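Local structure of C2 toxin component I (2J3X) at residues Gln217-Tyr222 with Gln293-Tyr298; Leu367-Gly372 with Ser396-Phe401. The protein acts as the enzymatic component of the binary C2 toxin, an ADP-ribosyltransferase that transfers ADP-ribose from NAD to actin. The protein carries 2 engineered substitutions. One frame throughout, in Å; residues are numbered along the deposited sequence.

Strand 206-216, part of the eight-stranded mixed sheet, leads into residues 217-222, where interaction 1 begins. A largely helical run of 70 residues follows before the chain returns at 293-298 and closes the first loop on strand 295-301, an outermost strand of the five-stranded sheet. Interaction 2 starts later, at the end of strand 363-369, and closes a shorter loop of 23 residues at strand 397-411. The two loops follow each other in series without crossing. They meet through adjacent strands, probably by backbone bonds from Leu-369 N to Leu-295 O and from Leu-367 N to Ala-297 O. Together they run from the connection between the two sheets to the interior of the second.

Interaction 1 (Gln217-Tyr222 with Gln293-Tyr298); sequences QELDFY and QTLIAY
Asp-220 OD1 meets the Tyr-298 ring at its edge, close to the ring plane, and also lies over one face of Tyr-222, 3.5 Å above that ring's plane and shifted toward the rim. A third ring, Phe-221, offers its edge to Leu-295, with Phe-221 CE2 4.2 Å from Leu-295 CD1. The carboxylate of Asp-220 is turned 42° from the Tyr-298 ring. Tyr-298 OH donates to Asp-220 OD1 (2.7 Å), which receives it on its syn lone pair, while the backbone N of Tyr-222 reaches the same oxygen on its anti side at 2.9 Å, out of the carboxylate plane, forming an Asx turn. OD2 is taken by a salt bridge to Arg-366, so the buried carboxylate is gripped at both oxygens, which probably helps to keep it ionised.

Asp-220 CG, anti to the backbone N (chi1 -174°), also packs on Ile-296, 3.5 Å from Ile-296 CB. Beyond it the extended Glu-218 chain crosses Ile-296 at about a right angle, bringing Glu-218 OE2, whose polar partner is Arg-368, to 3.5 Å from Ile-296 CD1. Leu-219 and Leu-295 lie side by side, pointing the same way, with Leu-219 CD2 3.9 Å from Leu-295 CB.

The backbones are joined by Ile-296 N to Leu-219 O at 3.0 Å. One water bridges Leu-219 N to Thr-294 O, and another Phe-221 N to Ile-296 O. The irregular segment 217-222 thus lies along strand 295-298 through a single direct backbone bond. Tyr-298 stands just before an arginine, and its backbone is bonded to Ser-350 of strand 347-350; this is consistent with the aromatic-arginine and Ser-Thr-Ser signatures of the R-S-E class of ADP-ribosyltransferases. The connection between the protein's two transferase-like halves is fastened against this strand.

Interaction 2 (Leu367-Gly372 with Ser396-Phe401); sequences LRLSEG and STFKIF
Arg-368 brings its guanidinium obliquely to the Phe-401 ring, while NH1 donates a hydrogen bond to Gln-139 OE1 and forms a long, weak ion pair with Glu-424. NE is held in turn by a salt bridge to Glu-218 OE2, toward which the bend at chi3 (-55°) swings it. Arg-368 NH2 is the touching atom and comes to 3.2 Å from Phe-401 CZ, with the guanidinium and ring planes 34° apart. The contact is thus made by a group whose orientation is set largely by partners beyond the ring.

The apolar half centres on Phe-398. Leu-367 CD2 sits over the middle of one ring face, 3.8 Å from the centroid and 10° off the normal, a well-formed CH-pi contact. At the ring edge, Arg-368 O lies in plane, 3.9 Å from Phe-398 CE1, and Leu-369 CD2 comes to 4.2 Å from Phe-398 CZ.

Side chains alternate along strand 363-369, so Leu-367 and Leu-369 meet Phe-398 on one side of the sheet and Arg-368 meets Phe-401 on the other. No hydrogen bond joins the two segments, whose strand axes come no closer than 8.7 Å: strand 414-426 runs between them, with the backbone of Ala-423 hydrogen-bonded to that of Arg-368 and its side chain touched by Phe-398, Asp-422 beside Phe-401, and Leu-392 of strand 389-392 packing against both Leu-369 and Phe-398.

Interaction 1 (Gln217-Tyr222 with Gln293-Tyr298)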
loop_
_atom_site.group_PDB
_atom_site.type_symbol
_atom_site.label_atom_id
_atom_site.label_comp_id
_atom_site.label_asym_id
_atom_site.label_seq_id
_atom_site.Cartn_x
_atom_site.Cartn_y
_atom_site.Cartn_z
ATOM N N GLN A 217 -9.868 -3.849 3.800
ATOM C CA GLN A 217 -9.376 -2.484 3.975
ATOM C C GLN A 217 -8.425 -2.493 5.123
ATOM O O GLN A 217 -8.851 -2.745 6.259
ATOM C CB GLN A 217 -10.538 -1.561 4.340
ATOM C CG GLN A 217 -11.312 -1.112 3.167
ATOM C CD GLN A 217 -12.620 -0.464 3.605
ATOM O OE1 GLN A 217 -13.528 -1.136 4.138
ATOM N NE2 GLN A 217 -12.720 0.841 3.383
ATOM N N GLU A 218 -7.126 -2.305 4.848
ATOM C CA GLU A 218 -6.144 -2.384 5.887
ATOM C C GLU A 218 -5.999 -0.960 6.439
ATOM O O GLU A 218 -5.909 -0.005 5.657
ATOM C CB GLU A 218 -4.784 -2.828 5.282
ATOM C CG GLU A 218 -3.748 -3.019 6.366
ATOM C CD GLU A 218 -2.452 -3.559 5.737
ATOM O OE1 GLU A 218 -2.185 -3.272 4.538
ATOM O OE2 GLU A 218 -1.706 -4.230 6.461
ATOM N N LEU A 219 -5.976 -0.814 7.760
ATOM C CA LEU A 219 -5.993 0.550 8.361
ATOM C C LEU A 219 -4.679 1.248 7.999
ATOM O O LEU A 219 -3.598 0.705 8.264
ATOM C CB LEU A 219 -6.074 0.446 9.879
ATOM C CG LEU A 219 -6.214 1.788 10.633
ATOM C CD1 LEU A 219 -7.395 2.612 10.103
ATOM C CD2 LEU A 219 -6.347 1.484 12.124
ATOM N N ASP A 220 -4.765 2.401 7.347
ATOM C CA ASP A 220 -3.560 3.072 6.782
ATOM C C ASP A 220 -3.989 4.506 6.483
ATOM O O ASP A 220 -5.057 4.727 5.834
ATOM C CB ASP A 220 -3.214 2.369 5.468
ATOM C CG ASP A 220 -1.906 2.838 4.815
ATOM O OD1 ASP A 220 -1.389 3.961 5.107
ATOM O OD2 ASP A 220 -1.442 2.077 3.931
ATOM N N PHE A 221 -3.198 5.489 6.948
ATOM C CA PHE A 221 -3.574 6.899 6.792
ATOM C C PHE A 221 -2.725 7.619 5.750
ATOM O O PHE A 221 -2.939 8.834 5.507
ATOM C CB PHE A 221 -3.387 7.610 8.145
ATOM C CG PHE A 221 -4.242 6.950 9.247
ATOM C CD1 PHE A 221 -5.624 7.118 9.225
ATOM C CD2 PHE A 221 -3.643 6.141 10.232
ATOM C CE1 PHE A 221 -6.406 6.482 10.246
ATOM C CE2 PHE A 221 -4.402 5.502 11.241
ATOM C CZ PHE A 221 -5.793 5.680 11.219
ATOM N N TYR A 222 -1.885 6.847 5.058
ATOM C CA TYR A 222 -1.062 7.382 3.925
ATOM C C TYR A 222 -0.403 8.686 4.398
ATOM O O TYR A 222 0.147 8.706 5.522
ATOM C CB TYR A 222 -1.874 7.534 2.599
ATOM C CG TYR A 222 -2.516 6.211 2.255
ATOM C CD1 TYR A 222 -1.764 5.135 1.800
ATOM C CD2 TYR A 222 -3.885 6.046 2.453
ATOM C CE1 TYR A 222 -2.375 3.910 1.504
ATOM C CE2 TYR A 222 -4.516 4.811 2.202
ATOM C CZ TYR A 222 -3.745 3.760 1.757
ATOM O OH TYR A 222 -4.420 2.563 1.518
ATOM N N GLN A 293 -4.150 -2.930 17.414
ATOM C CA GLN A 293 -4.816 -3.504 16.219
ATOM C C GLN A 293 -3.838 -3.371 15.084
ATOM O O GLN A 293 -2.927 -2.550 15.169
ATOM C CB GLN A 293 -6.123 -2.763 15.898
ATOM C CG GLN A 293 -5.886 -1.275 15.437
ATOM C CD GLN A 293 -7.145 -0.450 15.189
ATOM O OE1 GLN A 293 -7.204 0.688 15.549
ATOM N NE2 GLN A 293 -8.174 -1.061 14.566
ATOM N N THR A 294 -4.037 -4.115 14.017
ATOM C CA THR A 294 -3.108 -4.019 12.878
ATOM C C THR A 294 -3.292 -2.683 12.157
ATOM O O THR A 294 -4.406 -2.296 11.842
ATOM C CB THR A 294 -3.342 -5.189 11.946
ATOM O OG1 THR A 294 -3.073 -6.388 12.685
ATOM C CG2 THR A 294 -2.346 -5.153 10.732
ATOM N N LEU A 295 -2.183 -2.034 11.866
ATOM C CA LEU A 295 -2.232 -0.884 11.014
ATOM C C LEU A 295 -0.890 -0.614 10.378
ATOM O O LEU A 295 0.100 -1.185 10.761
ATOM C CB LEU A 295 -2.676 0.324 11.798
ATOM C CG LEU A 295 -1.673 1.025 12.678
ATOM C CD1 LEU A 295 -2.191 2.392 13.042
ATOM C CD2 LEU A 295 -1.235 0.220 13.860
ATOM N N ILE A 296 -0.903 0.293 9.418
ATOM C CA ILE A 296 0.285 0.642 8.638
ATOM C C ILE A 296 0.976 1.877 9.262
ATOM O O ILE A 296 0.347 2.907 9.482
ATOM C CB ILE A 296 -0.115 0.920 7.171
ATOM C CG1 ILE A 296 -0.653 -0.394 6.508
ATOM C CG2 ILE A 296 1.047 1.577 6.382
ATOM C CD1 ILE A 296 0.478 -1.492 6.322
ATOM N N ALA A 297 2.293 1.773 9.481
ATOM C CA ALA A 297 3.076 2.952 9.758
ATOM C C ALA A 297 4.251 3.020 8.734
ATOM O O ALA A 297 4.523 2.058 8.024
ATOM C CB ALA A 297 3.631 2.883 11.148
ATOM N N TYR A 298 4.901 4.172 8.653
ATOM C CA TYR A 298 5.864 4.426 7.552
ATOM C C TYR A 298 7.231 4.780 8.086
ATOM O O TYR A 298 7.369 5.434 9.129
ATOM C CB TYR A 298 5.351 5.614 6.716
ATOM C CG TYR A 298 4.164 5.217 5.900
ATOM C CD1 TYR A 298 4.333 4.522 4.692
ATOM C CD2 TYR A 298 2.841 5.486 6.388
ATOM C CE1 TYR A 298 3.220 4.120 3.912
ATOM C CE2 TYR A 298 1.696 5.095 5.641
ATOM C CZ TYR A 298 1.908 4.397 4.410
ATOM O OH TYR A 298 0.861 3.987 3.629
HETATM O O HOH W 1 -5.867 -3.148 9.428
HETATM O O HOH W 2 -0.749 5.304 8.441
#

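Interaction 2 (Leu367-Gly372 with Ser396-Phe401)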
loop_
_atom_site.group_PDB
_atom_site.type_symbol
_atom_site.label_atom_id
_atom_site.label_comp_id
_atom_site.label_asym_id
_atom_site.label_seq_id
_atom_site.Cartn_x
_atom_site.Cartn_y
_atom_site.Cartn_z
ATOM N N LEU A 367 5.131 -0.330 6.685
ATOM C CA LEU A 367 5.323 -1.422 7.642
ATOM C C LEU A 367 3.966 -1.821 8.198
ATOM O O LEU A 367 3.265 -0.976 8.729
ATOM C CB LEU A 367 6.181 -0.954 8.855
ATOM C CG LEU A 367 7.572 -0.497 8.382
ATOM C CD1 LEU A 367 8.333 0.115 9.544
ATOM C CD2 LEU A 367 8.323 -1.701 7.779
ATOM N N ARG A 368 3.615 -3.095 8.108
ATOM C CA ARG A 368 2.430 -3.562 8.819
ATOM C C ARG A 368 2.772 -3.805 10.279
ATOM O O ARG A 368 3.582 -4.683 10.600
ATOM C CB ARG A 368 1.868 -4.835 8.132
ATOM C CG ARG A 368 0.623 -5.435 8.930
ATOM C CD ARG A 368 0.224 -6.794 8.280
ATOM N NE ARG A 368 -0.024 -6.561 6.844
ATOM C CZ ARG A 368 0.248 -7.414 5.838
ATOM N NH1 ARG A 368 0.789 -8.585 6.072
ATOM N NH2 ARG A 368 0.015 -7.047 4.555
ATOM N N LEU A 369 2.146 -3.036 11.169
ATOM C CA LEU A 369 2.349 -3.238 12.599
ATOM C C LEU A 369 1.224 -4.106 13.072
ATOM O O LEU A 369 0.111 -3.646 13.122
ATOM C CB LEU A 369 2.322 -1.881 13.346
ATOM C CG LEU A 369 3.369 -0.863 12.794
ATOM C CD1 LEU A 369 3.386 0.444 13.679
ATOM C CD2 LEU A 369 4.789 -1.477 12.649
ATOM N N SER A 370 1.507 -5.363 13.408
ATOM C CA SER A 370 0.430 -6.290 13.719
ATOM C C SER A 370 -0.011 -6.136 15.178
ATOM O O SER A 370 0.779 -5.762 16.042
ATOM C CB SER A 370 0.926 -7.740 13.481
ATOM O OG SER A 370 1.206 -7.970 12.090
ATOM N N GLU A 371 -1.263 -6.507 15.476
ATOM C CA GLU A 371 -1.708 -6.477 16.852
ATOM C C GLU A 371 -0.725 -7.174 17.817
ATOM O O GLU A 371 -0.408 -8.360 17.611
ATOM C CB GLU A 371 -3.112 -7.131 17.001
ATOM C CG GLU A 371 -3.559 -7.143 18.456
ATOM C CD GLU A 371 -4.895 -7.840 18.746
ATOM O OE1 GLU A 371 -5.751 -7.785 17.874
ATOM O OE2 GLU A 371 -5.009 -8.449 19.864
ATOM N N GLY A 372 -0.293 -6.500 18.882
ATOM C CA GLY A 372 0.517 -7.153 19.883
ATOM C C GLY A 372 1.982 -6.780 19.651
ATOM O O GLY A 372 2.823 -7.104 20.490
ATOM N N SER A 396 13.263 -5.169 15.994
ATOM C CA SER A 396 12.029 -5.425 15.220
ATOM C C SER A 396 12.455 -5.747 13.779
ATOM O O SER A 396 13.014 -4.885 13.077
ATOM C CB SER A 396 11.105 -4.179 15.222
ATOM O OG SER A 396 10.530 -3.952 16.533
ATOM N N THR A 397 12.157 -6.966 13.336
ATOM C CA THR A 397 12.589 -7.439 12.057
ATOM C C THR A 397 11.369 -7.537 11.160
ATOM O O THR A 397 10.277 -7.879 11.633
ATOM C CB THR A 397 13.230 -8.848 12.239
ATOM O OG1 THR A 397 14.286 -8.736 13.245
ATOM C CG2 THR A 397 13.771 -9.398 10.971
ATOM N N PHE A 398 11.567 -7.261 9.884
ATOM C CA PHE A 398 10.493 -7.242 8.879
ATOM C C PHE A 398 10.917 -8.036 7.631
ATOM O O PHE A 398 12.099 -8.187 7.353
ATOM C CB PHE A 398 10.154 -5.795 8.447
ATOM C CG PHE A 398 9.497 -5.003 9.522
ATOM C CD1 PHE A 398 8.094 -5.079 9.709
ATOM C CD2 PHE A 398 10.274 -4.219 10.395
ATOM C CE1 PHE A 398 7.449 -4.325 10.730
ATOM C CE2 PHE A 398 9.653 -3.525 11.447
ATOM C CZ PHE A 398 8.268 -3.567 11.618
ATOM N N LYS A 399 9.945 -8.580 6.918
ATOM C CA LYS A 399 10.187 -9.266 5.668
ATOM C C LYS A 399 9.426 -8.484 4.603
ATOM O O LYS A 399 8.238 -8.222 4.766
ATOM C CB LYS A 399 9.636 -10.711 5.720
ATOM C CG LYS A 399 9.898 -11.466 4.434
ATOM C CD LYS A 399 9.806 -13.023 4.719
ATOM C CE LYS A 399 9.496 -13.820 3.453
ATOM N NZ LYS A 399 10.702 -14.268 2.658
ATOM N N ILE A 400 10.127 -8.041 3.545
ATOM C CA ILE A 400 9.510 -7.392 2.428
ATOM C C ILE A 400 8.741 -8.369 1.600
ATOM O O ILE A 400 9.278 -9.412 1.213
ATOM C CB ILE A 400 10.629 -6.772 1.501
ATOM C CG1 ILE A 400 11.423 -5.783 2.394
ATOM C CG2 ILE A 400 10.022 -6.106 0.295
ATOM C CD1 ILE A 400 12.718 -5.178 1.665
ATOM N N PHE A 401 7.488 -8.029 1.330
ATOM C CA PHE A 401 6.700 -8.914 0.476
ATOM C C PHE A 401 6.224 -8.273 -0.809
ATOM O O PHE A 401 5.697 -8.982 -1.688
ATOM C CB PHE A 401 5.568 -9.578 1.324
ATOM C CG PHE A 401 4.493 -8.619 1.746
ATOM C CD1 PHE A 401 3.415 -8.284 0.829
ATOM C CD2 PHE A 401 4.537 -8.015 3.017
ATOM C CE1 PHE A 401 2.406 -7.346 1.226
ATOM C CE2 PHE A 401 3.515 -7.065 3.407
ATOM C CZ PHE A 401 2.492 -6.729 2.512
#